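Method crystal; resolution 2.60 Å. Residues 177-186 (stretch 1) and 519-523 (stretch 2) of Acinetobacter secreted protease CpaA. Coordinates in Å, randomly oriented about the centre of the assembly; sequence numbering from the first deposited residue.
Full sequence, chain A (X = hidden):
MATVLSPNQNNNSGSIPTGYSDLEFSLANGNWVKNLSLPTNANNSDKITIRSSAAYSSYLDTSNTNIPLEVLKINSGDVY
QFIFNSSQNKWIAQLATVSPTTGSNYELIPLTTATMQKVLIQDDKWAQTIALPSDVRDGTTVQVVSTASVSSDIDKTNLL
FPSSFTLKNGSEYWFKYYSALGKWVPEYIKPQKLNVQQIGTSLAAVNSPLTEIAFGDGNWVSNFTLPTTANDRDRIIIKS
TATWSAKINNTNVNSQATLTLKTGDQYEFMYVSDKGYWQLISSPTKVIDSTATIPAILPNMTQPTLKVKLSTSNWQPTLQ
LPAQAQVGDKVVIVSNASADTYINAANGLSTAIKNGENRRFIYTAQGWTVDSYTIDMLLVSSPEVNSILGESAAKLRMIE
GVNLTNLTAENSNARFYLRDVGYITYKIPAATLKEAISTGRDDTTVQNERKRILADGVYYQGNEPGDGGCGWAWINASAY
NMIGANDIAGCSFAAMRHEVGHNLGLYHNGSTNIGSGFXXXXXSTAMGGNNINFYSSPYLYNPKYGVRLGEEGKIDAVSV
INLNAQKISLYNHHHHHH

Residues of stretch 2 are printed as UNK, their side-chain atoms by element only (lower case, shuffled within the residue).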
# COMPACT_ATOMS: atom_id res chain seq x y z
N TYR A 177 3.77 19.34 -7.91
CA TYR A 177 4.91 19.34 -8.82
C TYR A 177 6.08 18.59 -8.20
O TYR A 177 6.47 18.86 -7.05
CB TYR A 177 5.32 20.77 -9.16
CG TYR A 177 6.39 20.87 -10.22
CD1 TYR A 177 6.06 20.74 -11.57
CD2 TYR A 177 7.71 21.09 -9.89
CE1 TYR A 177 7.04 20.82 -12.55
CE2 TYR A 177 8.69 21.18 -10.86
CZ TYR A 177 8.35 21.04 -12.19
OH TYR A 177 9.32 21.13 -13.16
N TYR A 178 6.63 17.65 -8.95
CA TYR A 178 7.80 16.88 -8.54
C TYR A 178 8.98 17.30 -9.41
O TYR A 178 9.01 17.01 -10.61
CB TYR A 178 7.55 15.38 -8.67
CG TYR A 178 6.64 14.80 -7.60
CD1 TYR A 178 5.28 15.11 -7.58
CD2 TYR A 178 7.14 13.94 -6.63
CE1 TYR A 178 4.45 14.58 -6.61
CE2 TYR A 178 6.31 13.41 -5.66
CZ TYR A 178 4.97 13.73 -5.65
OH TYR A 178 4.14 13.20 -4.69
N SER A 179 9.95 17.99 -8.81
CA SER A 179 11.11 18.44 -9.57
C SER A 179 11.99 17.27 -10.00
O SER A 179 12.72 17.38 -10.99
CB SER A 179 11.93 19.44 -8.75
OG SER A 179 12.17 18.96 -7.44
N ALA A 180 11.93 16.15 -9.28
CA ALA A 180 12.65 14.96 -9.71
C ALA A 180 12.10 14.43 -11.03
O ALA A 180 12.83 13.78 -11.79
CB ALA A 180 12.58 13.88 -8.63
N LEU A 181 10.82 14.69 -11.31
CA LEU A 181 10.21 14.30 -12.58
C LEU A 181 10.00 15.47 -13.53
O LEU A 181 9.77 15.23 -14.72
CB LEU A 181 8.85 13.63 -12.33
CG LEU A 181 8.83 12.29 -11.60
CD1 LEU A 181 7.40 11.85 -11.34
CD2 LEU A 181 9.57 11.23 -12.41
N GLY A 182 10.09 16.70 -13.05
CA GLY A 182 9.70 17.85 -13.85
C GLY A 182 8.29 17.76 -14.37
O GLY A 182 8.01 18.19 -15.50
N LYS A 183 7.38 17.21 -13.56
CA LYS A 183 6.01 16.96 -13.98
C LYS A 183 5.05 17.30 -12.85
O LYS A 183 5.37 17.09 -11.68
CB LYS A 183 5.82 15.50 -14.40
CG LYS A 183 6.54 15.10 -15.68
CD LYS A 183 6.04 15.91 -16.86
CE LYS A 183 6.74 15.50 -18.14
NZ LYS A 183 5.86 14.66 -19.00
N TRP A 184 3.88 17.81 -13.21
CA TRP A 184 2.78 17.93 -12.27
C TRP A 184 2.09 16.58 -12.14
O TRP A 184 1.66 15.99 -13.14
CB TRP A 184 1.78 19.00 -12.74
CG TRP A 184 2.32 20.39 -12.68
CD1 TRP A 184 2.97 21.07 -13.67
CD2 TRP A 184 2.25 21.29 -11.56
NE1 TRP A 184 3.31 22.33 -13.24
CE2 TRP A 184 2.88 22.49 -11.95
CE3 TRP A 184 1.72 21.19 -10.27
CZ2 TRP A 184 2.99 23.58 -11.10
CZ3 TRP A 184 1.83 22.28 -9.43
CH2 TRP A 184 2.46 23.46 -9.84
N VAL A 185 2.00 16.08 -10.92
CA VAL A 185 1.48 14.74 -10.63
C VAL A 185 0.12 14.89 -9.98
O VAL A 185 -0.01 15.64 -9.00
CB VAL A 185 2.43 13.94 -9.73
CG1 VAL A 185 1.80 12.62 -9.33
CG2 VAL A 185 3.76 13.71 -10.43
N PRO A 186 -0.92 14.22 -10.47
CA PRO A 186 -2.24 14.32 -9.84
C PRO A 186 -2.25 13.66 -8.47
O PRO A 186 -1.83 12.51 -8.31
CB PRO A 186 -3.17 13.58 -10.82
CG PRO A 186 -2.37 13.39 -12.08
CD PRO A 186 -0.94 13.37 -11.68
N UNK A 519 13.41 1.85 -9.93
CA UNK A 519 13.49 3.01 -9.05
C UNK A 519 12.70 4.16 -9.66
O UNK A 519 12.83 4.45 -10.86
c UNK A 519 14.95 3.43 -8.83
N UNK A 520 11.88 4.81 -8.83
CA UNK A 520 11.03 5.89 -9.31
C UNK A 520 10.62 6.76 -8.14
O UNK A 520 10.37 6.22 -7.05
n UNK A 520 8.09 7.20 -10.27
c UNK A 520 9.79 5.34 -10.02
n UNK A 520 8.20 7.70 -12.35
c UNK A 520 9.11 6.69 -12.14
c UNK A 520 9.04 6.36 -10.82
c UNK A 520 7.61 7.99 -11.21
N UNK A 521 10.56 8.08 -8.30
CA UNK A 521 10.18 8.95 -7.17
C UNK A 521 8.79 8.69 -6.63
O UNK A 521 8.52 9.03 -5.47
c UNK A 521 10.97 8.86 -9.48
c UNK A 521 11.26 10.22 -8.90
c UNK A 521 10.31 10.36 -7.75
N UNK A 522 7.89 8.12 -7.43
CA UNK A 522 6.52 7.85 -7.01
C UNK A 522 6.33 6.44 -6.48
O UNK A 522 5.19 6.02 -6.26
c UNK A 522 5.55 8.11 -8.16
c UNK A 522 4.53 9.63 -9.88
c UNK A 522 5.49 9.55 -8.70
c UNK A 522 5.08 10.52 -7.60
N UNK A 523 7.41 5.69 -6.29
CA UNK A 523 7.32 4.33 -5.81
C UNK A 523 8.32 3.41 -6.49
O UNK A 523 8.39 3.36 -7.72

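Position 519 carries a single side-chain carbon and nothing beyond it. That carbon is exposed and comes no closer to stretch 1 than 10.1 Å, its distance from CD2 of L181, out of reach of any partner. One carbon on the CA, with no branch and no ring, is alanine: A519, a lead-in to the contact rather than a part of it.

Position 520 has one carbon followed by a five-membered ring of three carbons and two nitrogens. Its CA-to-CB bond points sideways to stretch 1, yet the ring at its end comes nearer, and one ring nitrogen lies 3.8 Å from CD2 of L181, an oblique approach that makes no hydrogen bond. The other nitrogen faces back into its own stretch, 3.0 Å from the backbone N of position 522. Two nitrogens in a five-membered ring mean histidine. In H520, NE2 is the atom near L181, while ND1 accepts the hydrogen bond from that backbone N, so the side chain with chi1 t helps to brace its own turn.

Position 521 shows three side-chain carbons that close a ring onto the backbone N. The CA-to-CB bond points toward stretch 1, and the ring carbons meet the side chains of A180 and L181. A ring that includes the backbone N is proline. P521 sets its CG 3.9 Å from CB of A180 and its CD 4.0 Å from CD2 of L181. The closest CA pair across the stretches is here too, with CA of A180 7.0 Å from CA of P521: small and compact side chains fill the gap between the two backbones.

Position 522 has four carbons, forked at the second, and reaches Y178, L181 and V185. The fork lies one carbon beyond CB, which gives leucine. L522 starts sideways, but its m,t rotamer carries the end of the side chain nearer. CD2 sits over one face of the Y178 ring, 3.9 Å from the centroid in a CH-pi contact, with CE2 of Y178 3.7 Å from L522 CD2. The other methyl, L522 CD1, packs 3.9 Å from CD1 of L181 and 4.1 Å from CG1 of V185.

Position 523 has no side-chain atoms, so it is glycine. Its backbone angles, 141/128, would jam a CB against the carbonyl O of L522; the requirement is local, since stretch 1 comes nowhere near. The N of G523 bonds to O of H520 at 3.1 Å, closing a type I turn.

The contact works by shape. No hydrogen bond crosses it, and 285 Å² is buried by apolar packing between turns that hold themselves together. On stretch 1, the N of L181 bonds to O of Y178 at 3.0 Å, and G182 takes the positive phi that favours glycine. The rule for a designer is to let backbone bonds, the histidine and glycine shape the loops, then spend leucine, proline and an aromatic face on the interface.

Stretch 2 519-523: AHPLG
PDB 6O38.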